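Side-chain contacts in putative methylthioribose-1-phosphate isomerase (PDB 6A34), which probably catalyses the interconversion of 5-methylthioribose 1-phosphate and 5-methylthioribulose 1-phosphate, a step of the methionine salvage pathway: residues A[2-7]-A[188-193]; A[183-188]-A[212-217]; A[118-123]-A[129-134]; A[71-76]-A[87-92]. One frame throughout, in Å; residues are numbered along the deposited sequence.

Interaction 1: residues A[2-7]-A[188-193]; sequences EIRYTP and HKDGSL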
# COMPACT_ATOMS: atom_id res chain seq x y z
N GLU A 2 15.53 -34.89 4.21
CA GLU A 2 15.24 -35.57 2.96
C GLU A 2 14.29 -34.68 2.15
O GLU A 2 13.28 -34.14 2.67
CB GLU A 2 14.71 -36.99 3.18
CG GLU A 2 13.28 -37.09 3.71
CD GLU A 2 12.58 -38.43 3.47
OE1 GLU A 2 13.23 -39.36 2.93
OE2 GLU A 2 11.39 -38.55 3.83
N ILE A 3 14.68 -34.50 0.89
CA ILE A 3 13.87 -33.94 -0.16
C ILE A 3 12.82 -34.99 -0.53
O ILE A 3 13.16 -36.06 -1.02
CB ILE A 3 14.76 -33.54 -1.37
CG1 ILE A 3 15.98 -32.71 -0.96
CG2 ILE A 3 13.93 -32.85 -2.43
CD1 ILE A 3 15.70 -31.63 0.05
N ARG A 4 11.55 -34.66 -0.27
CA ARG A 4 10.41 -35.54 -0.43
C ARG A 4 9.70 -35.26 -1.76
O ARG A 4 8.89 -36.08 -2.21
CB ARG A 4 9.42 -35.36 0.73
CG ARG A 4 9.97 -35.77 2.10
CD ARG A 4 9.13 -35.29 3.29
NE ARG A 4 9.02 -33.84 3.43
CZ ARG A 4 7.87 -33.16 3.41
NH1 ARG A 4 6.75 -33.76 3.01
NH2 ARG A 4 7.84 -31.89 3.79
N TYR A 5 9.95 -34.08 -2.35
CA TYR A 5 9.25 -33.68 -3.57
C TYR A 5 10.27 -33.32 -4.66
O TYR A 5 11.35 -32.87 -4.36
CB TYR A 5 8.27 -32.53 -3.30
CG TYR A 5 7.14 -32.84 -2.36
CD1 TYR A 5 6.03 -33.57 -2.78
CD2 TYR A 5 7.16 -32.39 -1.04
CE1 TYR A 5 4.98 -33.84 -1.92
CE2 TYR A 5 6.13 -32.67 -0.17
CZ TYR A 5 5.04 -33.40 -0.61
OH TYR A 5 4.01 -33.67 0.24
N THR A 6 9.89 -33.57 -5.92
CA THR A 6 10.56 -33.06 -7.11
C THR A 6 9.91 -31.74 -7.51
O THR A 6 8.76 -31.47 -7.14
CB THR A 6 10.48 -34.06 -8.27
OG1 THR A 6 9.10 -34.15 -8.61
CG2 THR A 6 11.02 -35.45 -7.96
N PRO A 7 10.60 -30.87 -8.27
CA PRO A 7 10.00 -29.65 -8.79
C PRO A 7 8.62 -29.86 -9.41
O PRO A 7 7.75 -29.08 -9.12
CB PRO A 7 11.00 -29.22 -9.86
CG PRO A 7 12.31 -29.64 -9.29
CD PRO A 7 12.03 -30.97 -8.61
N HIS A 188 1.90 -26.61 0.78
CA HIS A 188 0.60 -26.83 0.11
C HIS A 188 0.42 -28.32 -0.20
O HIS A 188 -0.63 -28.90 0.07
CB HIS A 188 0.47 -25.96 -1.15
CG HIS A 188 -0.74 -26.26 -1.96
ND1 HIS A 188 -2.00 -25.90 -1.56
CD2 HIS A 188 -0.89 -26.89 -3.14
CE1 HIS A 188 -2.88 -26.27 -2.47
NE2 HIS A 188 -2.23 -26.89 -3.43
N LYS A 189 1.47 -28.94 -0.74
CA LYS A 189 1.48 -30.38 -1.01
C LYS A 189 1.24 -31.16 0.29
O LYS A 189 0.54 -32.20 0.27
CB LYS A 189 2.81 -30.86 -1.60
CG LYS A 189 2.75 -31.32 -3.04
CD LYS A 189 2.17 -30.25 -3.95
CE LYS A 189 0.96 -30.71 -4.72
NZ LYS A 189 0.56 -29.70 -5.73
N ASP A 190 1.88 -30.72 1.37
CA ASP A 190 1.80 -31.43 2.66
C ASP A 190 0.41 -31.25 3.29
O ASP A 190 0.11 -31.89 4.28
CB ASP A 190 2.90 -30.98 3.63
CG ASP A 190 4.25 -31.61 3.33
OD1 ASP A 190 4.26 -32.66 2.68
OD2 ASP A 190 5.26 -31.03 3.75
N GLY A 191 -0.44 -30.39 2.72
CA GLY A 191 -1.75 -30.08 3.33
C GLY A 191 -1.64 -29.11 4.52
O GLY A 191 -2.57 -28.96 5.29
N SER A 192 -0.51 -28.42 4.66
CA SER A 192 -0.29 -27.63 5.85
C SER A 192 -0.47 -26.13 5.56
O SER A 192 -0.55 -25.34 6.47
CB SER A 192 1.02 -28.00 6.51
OG SER A 192 2.12 -27.55 5.76
N LEU A 193 -0.72 -25.76 4.30
CA LEU A 193 -1.02 -24.38 3.96
C LEU A 193 -2.51 -24.17 3.72
O LEU A 193 -3.02 -24.46 2.63
CB LEU A 193 -0.22 -23.98 2.72
CG LEU A 193 -0.48 -22.55 2.25
CD1 LEU A 193 0.19 -21.57 3.18
CD2 LEU A 193 0.02 -22.35 0.83

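Interaction 2: residues A[183-188]-A[212-217]; sequences VVRVMH and AWEYSY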
# COMPACT_ATOMS: atom_id res chain seq x y z
N VAL A 183 8.78 -22.87 -0.21
CA VAL A 183 8.33 -23.22 1.13
C VAL A 183 6.83 -23.42 1.10
O VAL A 183 6.35 -24.40 1.62
CB VAL A 183 8.74 -22.15 2.17
CG1 VAL A 183 8.06 -22.37 3.51
CG2 VAL A 183 10.25 -22.14 2.35
N VAL A 184 6.10 -22.45 0.53
CA VAL A 184 4.65 -22.52 0.47
C VAL A 184 4.19 -23.64 -0.48
O VAL A 184 3.13 -24.25 -0.24
CB VAL A 184 4.03 -21.16 0.13
CG1 VAL A 184 4.34 -20.13 1.20
CG2 VAL A 184 4.45 -20.65 -1.24
N ARG A 185 4.98 -23.96 -1.51
CA ARG A 185 4.59 -25.11 -2.40
C ARG A 185 4.72 -26.44 -1.63
O ARG A 185 3.83 -27.24 -1.63
CB ARG A 185 5.39 -25.06 -3.70
CG ARG A 185 4.83 -24.03 -4.68
CD ARG A 185 5.76 -23.82 -5.86
NE ARG A 185 5.05 -23.11 -6.93
CZ ARG A 185 5.09 -21.80 -7.11
NH1 ARG A 185 5.99 -21.07 -6.47
NH2 ARG A 185 4.23 -21.22 -7.94
N VAL A 186 5.80 -26.61 -0.86
CA VAL A 186 5.94 -27.81 -0.07
C VAL A 186 4.81 -27.89 0.96
O VAL A 186 4.20 -28.95 1.14
CB VAL A 186 7.32 -27.89 0.58
CG1 VAL A 186 7.39 -29.02 1.57
CG2 VAL A 186 8.42 -28.03 -0.45
N MET A 187 4.53 -26.77 1.64
CA MET A 187 3.50 -26.73 2.64
C MET A 187 2.16 -27.11 2.00
O MET A 187 1.35 -27.81 2.62
CB MET A 187 3.40 -25.34 3.29
CG MET A 187 4.56 -25.03 4.20
SD MET A 187 4.41 -23.45 5.07
CE MET A 187 3.01 -23.79 6.14
N HIS A 188 1.90 -26.61 0.78
CA HIS A 188 0.60 -26.83 0.11
C HIS A 188 0.42 -28.32 -0.20
O HIS A 188 -0.63 -28.90 0.07
CB HIS A 188 0.47 -25.96 -1.15
CG HIS A 188 -0.74 -26.26 -1.96
ND1 HIS A 188 -2.00 -25.90 -1.56
CD2 HIS A 188 -0.89 -26.89 -3.14
CE1 HIS A 188 -2.88 -26.27 -2.47
NE2 HIS A 188 -2.23 -26.89 -3.43
N ALA A 212 0.28 -13.37 -7.02
CA ALA A 212 -1.13 -13.78 -6.99
C ALA A 212 -1.39 -14.76 -8.16
O ALA A 212 -2.10 -15.76 -8.03
CB ALA A 212 -2.04 -12.57 -6.98
N TRP A 213 -0.75 -14.48 -9.30
CA TRP A 213 -0.85 -15.24 -10.50
C TRP A 213 -0.24 -16.64 -10.33
O TRP A 213 -0.94 -17.62 -10.49
CB TRP A 213 -0.23 -14.48 -11.66
CG TRP A 213 -0.39 -15.26 -12.92
CD1 TRP A 213 -1.48 -15.27 -13.73
CD2 TRP A 213 0.52 -16.24 -13.44
NE1 TRP A 213 -1.31 -16.18 -14.72
CE2 TRP A 213 -0.09 -16.79 -14.59
CE3 TRP A 213 1.78 -16.72 -13.06
CZ2 TRP A 213 0.51 -17.78 -15.37
CZ3 TRP A 213 2.39 -17.68 -13.84
CH2 TRP A 213 1.76 -18.21 -14.97
N GLU A 214 1.05 -16.74 -9.98
CA GLU A 214 1.72 -18.06 -9.94
C GLU A 214 1.14 -18.94 -8.83
O GLU A 214 1.07 -20.14 -9.03
CB GLU A 214 3.24 -17.98 -9.81
CG GLU A 214 3.79 -17.16 -8.65
CD GLU A 214 5.26 -17.50 -8.39
OE1 GLU A 214 5.51 -18.66 -8.02
OE2 GLU A 214 6.16 -16.64 -8.67
N TYR A 215 0.77 -18.38 -7.67
CA TYR A 215 0.32 -19.24 -6.58
C TYR A 215 -1.09 -19.71 -6.90
O TYR A 215 -1.47 -20.86 -6.55
CB TYR A 215 0.43 -18.55 -5.22
CG TYR A 215 1.84 -18.23 -4.77
CD1 TYR A 215 2.86 -19.17 -4.90
CD2 TYR A 215 2.17 -16.99 -4.25
CE1 TYR A 215 4.16 -18.89 -4.50
CE2 TYR A 215 3.47 -16.70 -3.84
CZ TYR A 215 4.47 -17.65 -3.97
OH TYR A 215 5.76 -17.38 -3.60
N SER A 216 -1.86 -18.84 -7.54
CA SER A 216 -3.16 -19.23 -8.04
C SER A 216 -3.02 -20.31 -9.14
O SER A 216 -3.65 -21.34 -9.07
CB SER A 216 -3.95 -18.05 -8.51
OG SER A 216 -5.29 -18.46 -8.67
N TYR A 217 -2.16 -20.08 -10.12
CA TYR A 217 -1.90 -21.05 -11.16
C TYR A 217 -1.70 -22.46 -10.58
O TYR A 217 -2.22 -23.43 -11.14
CB TYR A 217 -0.67 -20.66 -11.98
CG TYR A 217 -0.51 -21.43 -13.27
CD1 TYR A 217 0.20 -22.62 -13.29
CD2 TYR A 217 -1.04 -20.97 -14.46
CE1 TYR A 217 0.38 -23.33 -14.46
CE2 TYR A 217 -0.86 -21.68 -15.64
CZ TYR A 217 -0.15 -22.87 -15.64
OH TYR A 217 0.07 -23.60 -16.78

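Interaction 3: residues A[118-123]-A[129-134]; sequences EEHSED and KRLIVQ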
# COMPACT_ATOMS: atom_id res chain seq x y z
N GLU A 118 38.57 -19.57 -20.24
CA GLU A 118 40.00 -19.14 -20.15
C GLU A 118 40.92 -20.23 -19.55
O GLU A 118 42.07 -20.42 -19.96
CB GLU A 118 40.08 -17.88 -19.29
CG GLU A 118 39.38 -16.67 -19.91
CD GLU A 118 39.49 -15.36 -19.14
OE1 GLU A 118 39.74 -15.39 -17.91
OE2 GLU A 118 39.33 -14.29 -19.79
N GLU A 119 40.39 -20.96 -18.57
CA GLU A 119 41.06 -22.07 -17.93
C GLU A 119 41.19 -23.26 -18.90
O GLU A 119 42.05 -24.14 -18.73
CB GLU A 119 40.24 -22.44 -16.71
CG GLU A 119 40.97 -23.30 -15.70
CD GLU A 119 41.49 -22.51 -14.52
OE1 GLU A 119 40.72 -21.66 -13.98
OE2 GLU A 119 42.67 -22.73 -14.14
N HIS A 120 40.29 -23.35 -19.88
CA HIS A 120 40.23 -24.50 -20.76
C HIS A 120 40.49 -24.06 -22.21
O HIS A 120 40.16 -24.78 -23.13
CB HIS A 120 38.88 -25.21 -20.56
CG HIS A 120 38.79 -25.98 -19.30
ND1 HIS A 120 38.93 -27.35 -19.26
CD2 HIS A 120 38.60 -25.59 -18.02
CE1 HIS A 120 38.81 -27.77 -18.02
NE2 HIS A 120 38.62 -26.71 -17.23
N SER A 121 41.09 -22.88 -22.41
CA SER A 121 41.18 -22.25 -23.75
C SER A 121 42.03 -23.11 -24.70
O SER A 121 41.91 -22.95 -25.90
CB SER A 121 41.74 -20.84 -23.68
OG SER A 121 43.05 -20.87 -23.12
N GLU A 122 42.86 -24.00 -24.14
CA GLU A 122 43.74 -24.87 -24.91
C GLU A 122 43.10 -26.23 -25.18
O GLU A 122 43.67 -27.02 -25.90
CB GLU A 122 45.08 -25.03 -24.20
CG GLU A 122 45.85 -23.72 -24.13
CD GLU A 122 47.33 -23.86 -24.44
OE1 GLU A 122 48.14 -23.71 -23.49
OE2 GLU A 122 47.68 -24.10 -25.62
N ASP A 123 41.91 -26.50 -24.63
CA ASP A 123 41.21 -27.75 -24.91
C ASP A 123 40.71 -27.73 -26.35
O ASP A 123 40.66 -26.68 -26.99
CB ASP A 123 40.07 -27.96 -23.91
CG ASP A 123 40.50 -28.21 -22.47
OD1 ASP A 123 41.72 -28.20 -22.21
OD2 ASP A 123 39.62 -28.41 -21.64
N LYS A 129 33.03 -25.75 -26.14
CA LYS A 129 31.60 -25.71 -26.38
C LYS A 129 30.87 -26.57 -25.34
O LYS A 129 29.91 -26.09 -24.70
CB LYS A 129 31.26 -26.17 -27.80
CG LYS A 129 31.75 -25.22 -28.90
CD LYS A 129 31.19 -25.52 -30.28
CE LYS A 129 31.53 -24.45 -31.31
NZ LYS A 129 31.42 -24.91 -32.71
N ARG A 130 31.30 -27.83 -25.18
CA ARG A 130 30.60 -28.75 -24.29
C ARG A 130 30.55 -28.17 -22.87
O ARG A 130 29.54 -28.27 -22.20
CB ARG A 130 31.28 -30.13 -24.22
CG ARG A 130 30.43 -31.21 -23.56
CD ARG A 130 31.15 -32.52 -23.30
NE ARG A 130 32.26 -32.35 -22.38
CZ ARG A 130 32.15 -32.16 -21.06
NH1 ARG A 130 30.96 -32.26 -20.48
NH2 ARG A 130 33.22 -31.88 -20.34
N LEU A 131 31.69 -27.61 -22.45
CA LEU A 131 31.89 -27.10 -21.12
C LEU A 131 30.97 -25.89 -20.85
O LEU A 131 30.37 -25.80 -19.78
CB LEU A 131 33.36 -26.71 -20.96
CG LEU A 131 34.30 -27.87 -20.64
CD1 LEU A 131 35.74 -27.42 -20.80
CD2 LEU A 131 34.05 -28.42 -19.25
N ILE A 132 30.89 -24.97 -21.82
CA ILE A 132 30.07 -23.79 -21.70
C ILE A 132 28.62 -24.19 -21.47
O ILE A 132 27.97 -23.64 -20.61
CB ILE A 132 30.17 -22.92 -22.96
CG1 ILE A 132 31.53 -22.24 -23.08
CG2 ILE A 132 29.03 -21.91 -23.01
CD1 ILE A 132 31.79 -21.68 -24.45
N VAL A 133 28.12 -25.12 -22.30
CA VAL A 133 26.73 -25.49 -22.25
C VAL A 133 26.48 -26.15 -20.89
O VAL A 133 25.45 -25.87 -20.22
CB VAL A 133 26.34 -26.41 -23.43
CG1 VAL A 133 24.95 -27.02 -23.24
CG2 VAL A 133 26.43 -25.68 -24.77
N GLN A 134 27.41 -27.02 -20.49
CA GLN A 134 27.28 -27.77 -19.27
C GLN A 134 27.20 -26.79 -18.08
O GLN A 134 26.38 -26.98 -17.20
CB GLN A 134 28.43 -28.76 -19.12
CG GLN A 134 28.43 -29.49 -17.78
CD GLN A 134 29.51 -30.54 -17.68
OE1 GLN A 134 29.28 -31.72 -17.89
NE2 GLN A 134 30.71 -30.09 -17.35

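Interaction 4: residues A[71-76]-A[87-92]; sequences ALYAET and DGFEKA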
# COMPACT_ATOMS: atom_id res chain seq x y z
N ALA A 71 25.65 -20.36 -23.78
CA ALA A 71 25.38 -21.71 -24.26
C ALA A 71 24.86 -21.60 -25.70
O ALA A 71 25.37 -22.27 -26.60
CB ALA A 71 24.38 -22.40 -23.37
N LEU A 72 23.87 -20.72 -25.90
CA LEU A 72 23.30 -20.48 -27.21
C LEU A 72 24.42 -20.07 -28.18
O LEU A 72 24.52 -20.61 -29.28
CB LEU A 72 22.20 -19.42 -27.13
CG LEU A 72 21.54 -19.07 -28.47
CD1 LEU A 72 20.64 -20.20 -28.93
CD2 LEU A 72 20.73 -17.80 -28.37
N TYR A 73 25.28 -19.15 -27.74
CA TYR A 73 26.39 -18.73 -28.56
C TYR A 73 27.22 -19.95 -28.97
O TYR A 73 27.61 -20.08 -30.13
CB TYR A 73 27.28 -17.70 -27.87
CG TYR A 73 28.52 -17.47 -28.68
CD1 TYR A 73 28.47 -16.76 -29.87
CD2 TYR A 73 29.71 -18.06 -28.30
CE1 TYR A 73 29.60 -16.62 -30.68
CE2 TYR A 73 30.84 -17.93 -29.10
CZ TYR A 73 30.79 -17.22 -30.28
OH TYR A 73 31.92 -17.11 -31.02
N ALA A 74 27.53 -20.82 -27.99
CA ALA A 74 28.41 -21.96 -28.22
C ALA A 74 27.83 -22.92 -29.28
O ALA A 74 28.55 -23.42 -30.13
CB ALA A 74 28.67 -22.66 -26.91
N GLU A 75 26.51 -23.17 -29.23
CA GLU A 75 25.85 -24.14 -30.12
C GLU A 75 25.49 -23.55 -31.50
O GLU A 75 25.08 -24.27 -32.38
CB GLU A 75 24.63 -24.71 -29.39
CG GLU A 75 25.04 -25.58 -28.20
CD GLU A 75 23.96 -26.48 -27.64
OE1 GLU A 75 22.79 -26.03 -27.57
OE2 GLU A 75 24.29 -27.63 -27.29
N THR A 76 25.68 -22.25 -31.67
CA THR A 76 25.10 -21.42 -32.76
C THR A 76 26.23 -20.74 -33.55
O THR A 76 26.04 -20.38 -34.70
CB THR A 76 24.08 -20.47 -32.12
OG1 THR A 76 22.78 -20.97 -32.42
CG2 THR A 76 24.18 -19.02 -32.52
N ASP A 87 36.88 -15.13 -29.85
CA ASP A 87 36.62 -13.71 -30.13
C ASP A 87 35.12 -13.48 -30.03
O ASP A 87 34.70 -12.56 -29.35
CB ASP A 87 37.16 -13.23 -31.48
CG ASP A 87 38.69 -13.12 -31.56
OD1 ASP A 87 39.37 -13.42 -30.53
OD2 ASP A 87 39.20 -12.76 -32.65
N GLY A 88 34.34 -14.33 -30.71
CA GLY A 88 32.87 -14.25 -30.70
C GLY A 88 32.32 -14.43 -29.29
O GLY A 88 31.39 -13.74 -28.89
N PHE A 89 32.92 -15.35 -28.53
CA PHE A 89 32.50 -15.62 -27.18
C PHE A 89 32.68 -14.36 -26.30
O PHE A 89 31.81 -14.02 -25.50
CB PHE A 89 33.29 -16.78 -26.58
CG PHE A 89 33.05 -16.93 -25.11
CD1 PHE A 89 33.83 -16.22 -24.20
CD2 PHE A 89 32.03 -17.74 -24.63
CE1 PHE A 89 33.59 -16.33 -22.84
CE2 PHE A 89 31.82 -17.88 -23.27
CZ PHE A 89 32.58 -17.16 -22.38
N GLU A 90 33.84 -13.72 -26.43
CA GLU A 90 34.11 -12.45 -25.74
C GLU A 90 33.07 -11.40 -26.16
O GLU A 90 32.49 -10.74 -25.32
CB GLU A 90 35.55 -11.99 -26.01
CG GLU A 90 36.32 -11.68 -24.74
CD GLU A 90 35.87 -10.45 -23.95
OE1 GLU A 90 35.47 -9.46 -24.59
OE2 GLU A 90 35.94 -10.48 -22.71
N LYS A 91 32.81 -11.25 -27.46
CA LYS A 91 31.77 -10.31 -27.88
C LYS A 91 30.44 -10.63 -27.19
O LYS A 91 29.75 -9.74 -26.69
CB LYS A 91 31.55 -10.31 -29.39
CG LYS A 91 32.48 -9.39 -30.17
CD LYS A 91 32.31 -9.51 -31.68
CE LYS A 91 33.22 -8.58 -32.46
NZ LYS A 91 34.64 -8.74 -32.05
N ALA A 92 30.08 -11.92 -27.15
CA ALA A 92 28.81 -12.34 -26.61
C ALA A 92 28.77 -12.10 -25.09
O ALA A 92 27.75 -11.70 -24.55
CB ALA A 92 28.56 -13.78 -26.99

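Interaction 1: residues A[2-7]-A[188-193]
Arg4 and Tyr5, neighbours in the N-terminal segment, converge on the single carboxylate of Asp190. The guanidinium arrives end-on with two nitrogens: NH1 of Arg4 is 2.7 Å from OD1 of Asp190, and NH2 of Arg4 is 2.7 Å from OD2 of Asp190. The two flat groups lie only 17° apart, giving a nearly coplanar bidentate salt bridge in which OD2 offers its syn lone pair and both N-H groups point almost straight at their oxygens. Tyr5 comes from a different direction. Its OH donates to OD1 of Asp190 over 2.7 Å, approaching from above the carboxylate plane, 35° out of it. OD1 thus has one charged and one neutral donor, a combination that limits rotation of the carboxylate and probably stabilises its ionised form.

Beside this, the aliphatic root of Lys189 lies over one face of the Tyr5 ring, with Lys189 CB 3.5 Å from Tyr5 CZ. The lysine chain then bends at its second and third torsions, carrying the ammonium group off, so the contact with the ring is made by methylenes.

Further out, a bend in the Arg4 chain (chi3 -62°) turns the guanidinium toward Asp190, and the same side chain packs on Val186 and on His152 of helix 125-157. Asp190 is placed by the helix terminus, where Gly191 at positive phi returns its N to His188 O at 3.0 Å and Ser192 N probably bonds to Met187 O. Asp190 thus sits just before a Schellman motif that closes helix 180-189, with the N-terminal tail salt-bridged there just ahead of Thr6, N-cap of helix 7-10.

Interaction 2: residues A[183-188]-A[212-217]
The helical segments carrying Arg185 and Tyr215 run in nearly the same direction, their axes 24° apart and 11.8 Å from each other at closest approach. Long side chains bridge that gap. Arg185, extended from CG to NE, forms a salt bridge that brings both terminal nitrogens to one oxygen: NH1 and NH2 of Arg185 each lie 2.9 Å from OE1 of Glu214. Both bonds are bent, at about 140°, as a fork closing on a single acceptor requires. NH1 meets that oxygen nearly along its C-O axis, while NH2 uses the anti lone pair. Glu214 reaches across because its CG takes the crowded position between the backbone N and carbonyl carbon (chi1 54°).

Tyr215 adds a less polar layer. Its CD1 lies over one face of the guanidinium, though the two planes are well tilted, and its CE1 stands 3.5 Å from Arg185 NH1. On the same ring atom, Val184 CG2 packs against Tyr215 CE1 at 3.7 Å.

These buried charges have further partners. Glu214 OE1 also accepts from Ser171 N, and OE2 from Leu172 N and Asn168 ND2, while Arg185 NE makes a second salt bridge to Asp218; the two carboxylates probably balance the buried arginine charge. Glu214 thereby holds the loop just after Cys167, the predicted transition-state stabiliser, and its side chain is about 6 Å from that of Arg57, a predicted substrate-binding residue.

Val184 and Tyr215 both rest on Leu196 of strand 193-199. The arrangement is that of two helices from consecutive beta-alpha-beta crossovers, side by side on one face of a Rossmann-like parallel sheet, close to the predicted active site.

Interaction 3: residues A[118-123]-A[129-134]
ND1 of His120 donates to OD2 of Asp123 over 2.7 Å, and both of these polar atoms look onto the same methyl, CD1 of Leu131. The N-H line is fairly straight, at 159°. OD2 lies in the plane of the imidazole, whereas the nitrogen meets it on the syn side but 34° out of the carboxylate plane. Donation through ND1 limits the rotation of the ring, and the carboxylate probably polarises it.

Leu131 comes in roughly at right angles to the histidine. Its CD1 does the touching, 3.5 Å from His120 ND1 and 3.8 Å from His120 CB, so the methyl covers the stretch from the base of the side chain to the bonded nitrogen. Asp123 OD2 is more distant, 4.1 Å from Leu131 CD1. With CG anti to the carbonyl carbon (chi1 -74°), the imidazole is directed across to the second helix.

The bond belongs to a tight connection: residues 120 to 123 form a type I beta turn, closed by Asp123 N to His120 O at 2.9 Å, which follows helix 104-119 and leads to helix 125-157. Side chain and main chain therefore join the same two residues at the bend of a helical hairpin. Replacing His120 with an alanine would probably leave Asp123 OD2 without this donor and open a gap beside Leu131 CD1, where the ring now packs.

Leu131 also packs on Leu116, extending the contact down the helix before the turn. Lys82 NZ, at the start of helix 82-97, bonds to the carbonyl oxygens of Ser121 and Asp123.

Interaction 4: residues A[71-76]-A[87-92]
Tyr73 makes nearly all of this contact, reaching from helix 59-76 to Gly88, Phe89 and Ala92 of helix 82-97; the helical segments 71-76 and 87-92 run roughly antiparallel, their N-to-C directions 152° apart. The apolar part is carried by the ring. Tyr73 CE2 touches Phe89 CB at 3.7 Å, and Tyr73 CG meets the methyl CB of Ala92 at 4.1 Å. Because the tyrosine CG stands opposite its own backbone N (chi1 171°), the ring extends across the interface to the neighbouring backbone.

Packing against that backbone is close. The carbonyl oxygen of Gly88 sits 3.7 Å above one face of the Tyr73 ring, toward its rim, and Tyr73 OH lies 3.0 Å from Gly88 CA. A beta carbon on Gly88 would collide with the hydroxyl; glycine is what admits it.

The polar end is served from one turn earlier, where Tyr73 OH is hydrogen-bonded to Phe85 O and, weakly, to Ser77 OG. Phe89 N is near, at 3.2 Å from Tyr73 OH, but the angle is too poor for a bond. A phenylalanine in place of Tyr73 would probably leave Phe85 O without this partner and a gap over Gly88.

The chemistry thus serves both ends of one side chain: an aromatic ring packs between roughly antiparallel helices, while its hydroxyl is bonded to a main-chain carbonyl of the partner helix.

The four contacts form two clusters whose nearest atoms are about 16 Å apart. Interactions 3 and 4 are 12 Å apart between centres, among helices 59-76, 82-97, 104-119 and 125-157; Ile132 of the last packs on Phe89 and Ala71, joining them. Interactions 1 and 2, centres 11 Å apart, share helix 180-189 and His188 beside the seven-stranded sheet. Along the chain, interaction 4 closes first, then interaction 3, and interaction 2 opens later; the two segments of interaction 1 are separated by 180 residues, with interactions 3 and 4 nested inside that loop, while interactions 1 and 2 cross, their segments alternating. Helix 125-157 touches both clusters, running from the helical bundle to the Rossmann-like part.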